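PDB 6JV4: VMB-1 from Vibrio alginolyticus, which probably hydrolyses the amide bond of beta-lactam antibiotics with the help of two zinc ions, as a subclass B1 metallo-beta-lactamase. Local coordinates for residues V43-I52 and F128-S136. Sequence-based numbering, arbitrary orientation.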
loop_
_atom_site.group_PDB
_atom_site.type_symbol
_atom_site.label_atom_id
_atom_site.label_comp_id
_atom_site.label_asym_id
_atom_site.label_seq_id
_atom_site.Cartn_x
_atom_site.Cartn_y
_atom_site.Cartn_z
ATOM N N VAL A 43 7.269 -5.247 -7.354
ATOM C CA VAL A 43 8.161 -6.332 -6.882
ATOM C C VAL A 43 8.403 -7.259 -8.061
ATOM O O VAL A 43 7.427 -7.764 -8.681
ATOM C CB VAL A 43 7.613 -7.041 -5.640
ATOM C CG1 VAL A 43 8.556 -8.148 -5.162
ATOM C CG2 VAL A 43 7.371 -6.047 -4.530
ATOM N N ILE A 44 9.687 -7.516 -8.306
ATOM C CA ILE A 44 10.133 -8.347 -9.463
ATOM C C ILE A 44 10.612 -9.679 -8.897
ATOM O O ILE A 44 11.448 -9.664 -7.962
ATOM C CB ILE A 44 11.234 -7.638 -10.258
ATOM C CG1 ILE A 44 10.753 -6.302 -10.817
ATOM C CG2 ILE A 44 11.786 -8.543 -11.374
ATOM C CD1 ILE A 44 11.864 -5.415 -11.250
ATOM N N ASN A 45 10.094 -10.764 -9.476
ATOM C CA ASN A 45 10.393 -12.168 -9.132
ATOM C C ASN A 45 10.679 -12.911 -10.450
ATOM O O ASN A 45 9.731 -13.316 -11.133
ATOM C CB ASN A 45 9.251 -12.797 -8.329
ATOM C CG ASN A 45 9.548 -14.194 -7.841
ATOM O OD1 ASN A 45 10.666 -14.442 -7.436
ATOM N ND2 ASN A 45 8.576 -15.094 -7.849
ATOM N N GLY A 46 11.969 -13.032 -10.785
ATOM C CA GLY A 46 12.446 -13.575 -12.072
ATOM C C GLY A 46 11.961 -12.694 -13.190
ATOM O O GLY A 46 12.395 -11.517 -13.218
ATOM N N THR A 47 11.090 -13.197 -14.059
ATOM C CA THR A 47 10.544 -12.403 -15.188
ATOM C C THR A 47 9.129 -11.925 -14.866
ATOM O O THR A 47 8.503 -11.392 -15.779
ATOM C CB THR A 47 10.558 -13.160 -16.517
ATOM O OG1 THR A 47 9.788 -14.341 -16.340
ATOM C CG2 THR A 47 11.973 -13.461 -16.953
ATOM N N GLU A 48 8.644 -12.163 -13.645
ATOM C CA GLU A 48 7.271 -11.751 -13.279
ATOM C C GLU A 48 7.364 -10.499 -12.400
ATOM O O GLU A 48 8.271 -10.381 -11.580
ATOM C CB GLU A 48 6.536 -12.887 -12.585
ATOM C CG GLU A 48 6.470 -14.143 -13.445
ATOM C CD GLU A 48 5.765 -15.294 -12.757
ATOM O OE1 GLU A 48 5.836 -15.391 -11.512
ATOM O OE2 GLU A 48 5.175 -16.109 -13.485
ATOM N N ALA A 49 6.444 -9.579 -12.609
ATOM C CA ALA A 49 6.345 -8.369 -11.776
ATOM C C ALA A 49 4.983 -8.355 -11.110
ATOM O O ALA A 49 3.989 -8.895 -11.655
ATOM C CB ALA A 49 6.502 -7.120 -12.606
ATOM N N HIS A 50 4.941 -7.641 -9.987
ATOM C CA HIS A 50 3.741 -7.580 -9.144
ATOM C C HIS A 50 3.598 -6.170 -8.610
ATOM O O HIS A 50 4.625 -5.568 -8.270
ATOM C CB HIS A 50 3.875 -8.579 -8.015
ATOM C CG HIS A 50 4.121 -9.975 -8.471
ATOM N ND1 HIS A 50 3.090 -10.868 -8.629
ATOM C CD2 HIS A 50 5.263 -10.644 -8.744
ATOM C CE1 HIS A 50 3.601 -12.048 -8.983
ATOM N NE2 HIS A 50 4.913 -11.934 -9.047
ATOM N N MET A 51 2.389 -5.650 -8.588
ATOM C CA MET A 51 2.128 -4.314 -7.991
ATOM C C MET A 51 1.644 -4.462 -6.560
ATOM O O MET A 51 0.782 -5.339 -6.282
ATOM C CB MET A 51 1.068 -3.536 -8.776
ATOM C CG MET A 51 1.490 -3.173 -10.113
ATOM S SD MET A 51 0.145 -2.123 -10.816
ATOM C CE MET A 51 0.583 -2.341 -12.534
ATOM N N ILE A 52 2.091 -3.560 -5.696
ATOM C CA ILE A 52 1.526 -3.324 -4.359
ATOM C C ILE A 52 0.923 -1.917 -4.416
ATOM O O ILE A 52 1.710 -0.976 -4.510
ATOM C CB ILE A 52 2.588 -3.504 -3.259
ATOM C CG1 ILE A 52 3.151 -4.938 -3.269
ATOM C CG2 ILE A 52 1.988 -3.128 -1.917
ATOM C CD1 ILE A 52 4.296 -5.099 -2.317
ATOM N N PHE A 128 -0.896 -14.041 4.440
ATOM C CA PHE A 128 -1.085 -14.560 3.068
ATOM C C PHE A 128 0.226 -14.378 2.308
ATOM O O PHE A 128 0.808 -13.264 2.281
ATOM C CB PHE A 128 -2.262 -13.871 2.365
ATOM C CG PHE A 128 -2.474 -14.322 0.944
ATOM C CD1 PHE A 128 -3.160 -15.501 0.690
ATOM C CD2 PHE A 128 -2.020 -13.602 -0.145
ATOM C CE1 PHE A 128 -3.363 -15.952 -0.611
ATOM C CE2 PHE A 128 -2.266 -14.034 -1.449
ATOM C CZ PHE A 128 -2.883 -15.241 -1.675
ATOM N N GLU A 129 0.679 -15.454 1.662
ATOM C CA GLU A 129 1.865 -15.392 0.792
ATOM C C GLU A 129 1.448 -14.861 -0.563
ATOM O O GLU A 129 0.874 -15.601 -1.389
ATOM C CB GLU A 129 2.550 -16.764 0.696
ATOM C CG GLU A 129 3.384 -17.095 1.898
ATOM C CD GLU A 129 4.621 -16.216 2.055
ATOM O OE1 GLU A 129 5.680 -16.455 1.354
ATOM O OE2 GLU A 129 4.528 -15.298 2.876
ATOM N N PHE A 130 1.612 -13.563 -0.775
ATOM C CA PHE A 130 1.231 -12.923 -2.056
ATOM C C PHE A 130 2.212 -13.344 -3.176
ATOM O O PHE A 130 1.799 -13.575 -4.326
ATOM C CB PHE A 130 1.155 -11.415 -1.839
ATOM C CG PHE A 130 1.047 -10.638 -3.117
ATOM C CD1 PHE A 130 -0.027 -10.857 -3.975
ATOM C CD2 PHE A 130 1.914 -9.591 -3.388
ATOM C CE1 PHE A 130 -0.137 -10.132 -5.151
ATOM C CE2 PHE A 130 1.787 -8.858 -4.550
ATOM C CZ PHE A 130 0.754 -9.115 -5.427
ATOM N N ILE A 131 3.498 -13.382 -2.874
ATOM C CA ILE A 131 4.543 -13.916 -3.781
ATOM C C ILE A 131 5.349 -14.902 -2.941
ATOM O O ILE A 131 5.983 -14.499 -1.960
ATOM C CB ILE A 131 5.446 -12.825 -4.395
ATOM C CG1 ILE A 131 4.656 -11.621 -4.930
ATOM C CG2 ILE A 131 6.354 -13.442 -5.468
ATOM C CD1 ILE A 131 5.498 -10.391 -5.252
ATOM N N ASP A 132 5.339 -16.173 -3.321
ATOM C CA ASP A 132 5.971 -17.250 -2.507
ATOM C C ASP A 132 7.434 -16.908 -2.207
ATOM O O ASP A 132 8.215 -16.771 -3.147
ATOM C CB ASP A 132 5.825 -18.606 -3.207
ATOM C CG ASP A 132 4.401 -19.146 -3.154
ATOM O OD1 ASP A 132 3.618 -18.719 -2.250
ATOM O OD2 ASP A 132 4.068 -20.007 -3.999
ATOM N N GLY A 133 7.761 -16.747 -0.922
ATOM C CA GLY A 133 9.122 -16.478 -0.414
ATOM C C GLY A 133 9.551 -15.024 -0.580
ATOM O O GLY A 133 10.744 -14.721 -0.305
ATOM N N VAL A 134 8.677 -14.162 -1.106
ATOM C CA VAL A 134 9.095 -12.802 -1.565
ATOM C C VAL A 134 8.224 -11.726 -0.905
ATOM O O VAL A 134 8.746 -10.653 -0.651
ATOM C CB VAL A 134 9.023 -12.699 -3.096
ATOM C CG1 VAL A 134 9.361 -11.315 -3.631
ATOM C CG2 VAL A 134 9.967 -13.733 -3.695
ATOM N N ALA A 135 6.921 -11.955 -0.810
ATOM C CA ALA A 135 5.994 -10.919 -0.303
ATOM C C ALA A 135 4.893 -11.560 0.525
ATOM O O ALA A 135 4.149 -12.394 -0.014
ATOM C CB ALA A 135 5.441 -10.071 -1.405
ATOM N N SER A 136 4.747 -11.082 1.771
ATOM C CA SER A 136 3.795 -11.607 2.765
ATOM C C SER A 136 2.820 -10.509 3.175
ATOM O O SER A 136 3.293 -9.467 3.629
ATOM C CB SER A 136 4.526 -12.111 3.996
ATOM O OG SER A 136 5.516 -13.050 3.577
#
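Ile-131 drives its CD1 methyl onto one face of the His-50 imidazole: the carbon sits 3.8 Å from the ring centroid and 30° off the normal, a CH-pi contact, while CG1 of the same branch lies over the ring centre. Ile-131 CG1 stands anti to its own carbonyl carbon (chi1 -46°), which lays this branch over the histidine and places CG2 against Asn-45, whose ND2 it meets at 3.7 Å. An offset edge-to-face pair adds to the grip, with the edge of His-50 turned to the face of Phe-130, centroids 5.7 Å apart and planes at 75°. The same Ile-131 CD1 also touches Val-43 CG1, which in turn packs on Val-134 CG1 at 3.6 Å. Ile-52 CG1 lies farther off, 4.3 Å from Phe-130 CE2. Strands 36-45 and 48-52 form a hairpin of the seven-stranded sheet, closed by a type II' turn from Asn-45 to Glu-48; strands 127-129 and 135-138 form a hairpin at the edge of the five-stranded sheet, so these side chains pack at the interface between the two sheets of the alpha-beta/beta-alpha sandwich of metallo-beta-lactamases. The zinc site is some way off, a bound zinc ion lying about 13 Å from the Ile-52 side chain. Two classic beta bulges shape the second hairpin: Phe-130 and Ile-131 face Ala-135, and Val-134 and Ala-135 face Ile-131, whose O accepts from both Val-134 N and Ala-135 N. Glu-129 ties the loop from outside the interface, OE1 taking Gly-133 N at 3.1 Å and OE2 taking Ser-136 OG through its syn lone pair at 2.6 Å. A hydrogen bond between His-50 ND1 and Ser-77 OG of strand 74-79, the neighbour of strand 48-52, limits rotation of the imidazole beneath Ile-131.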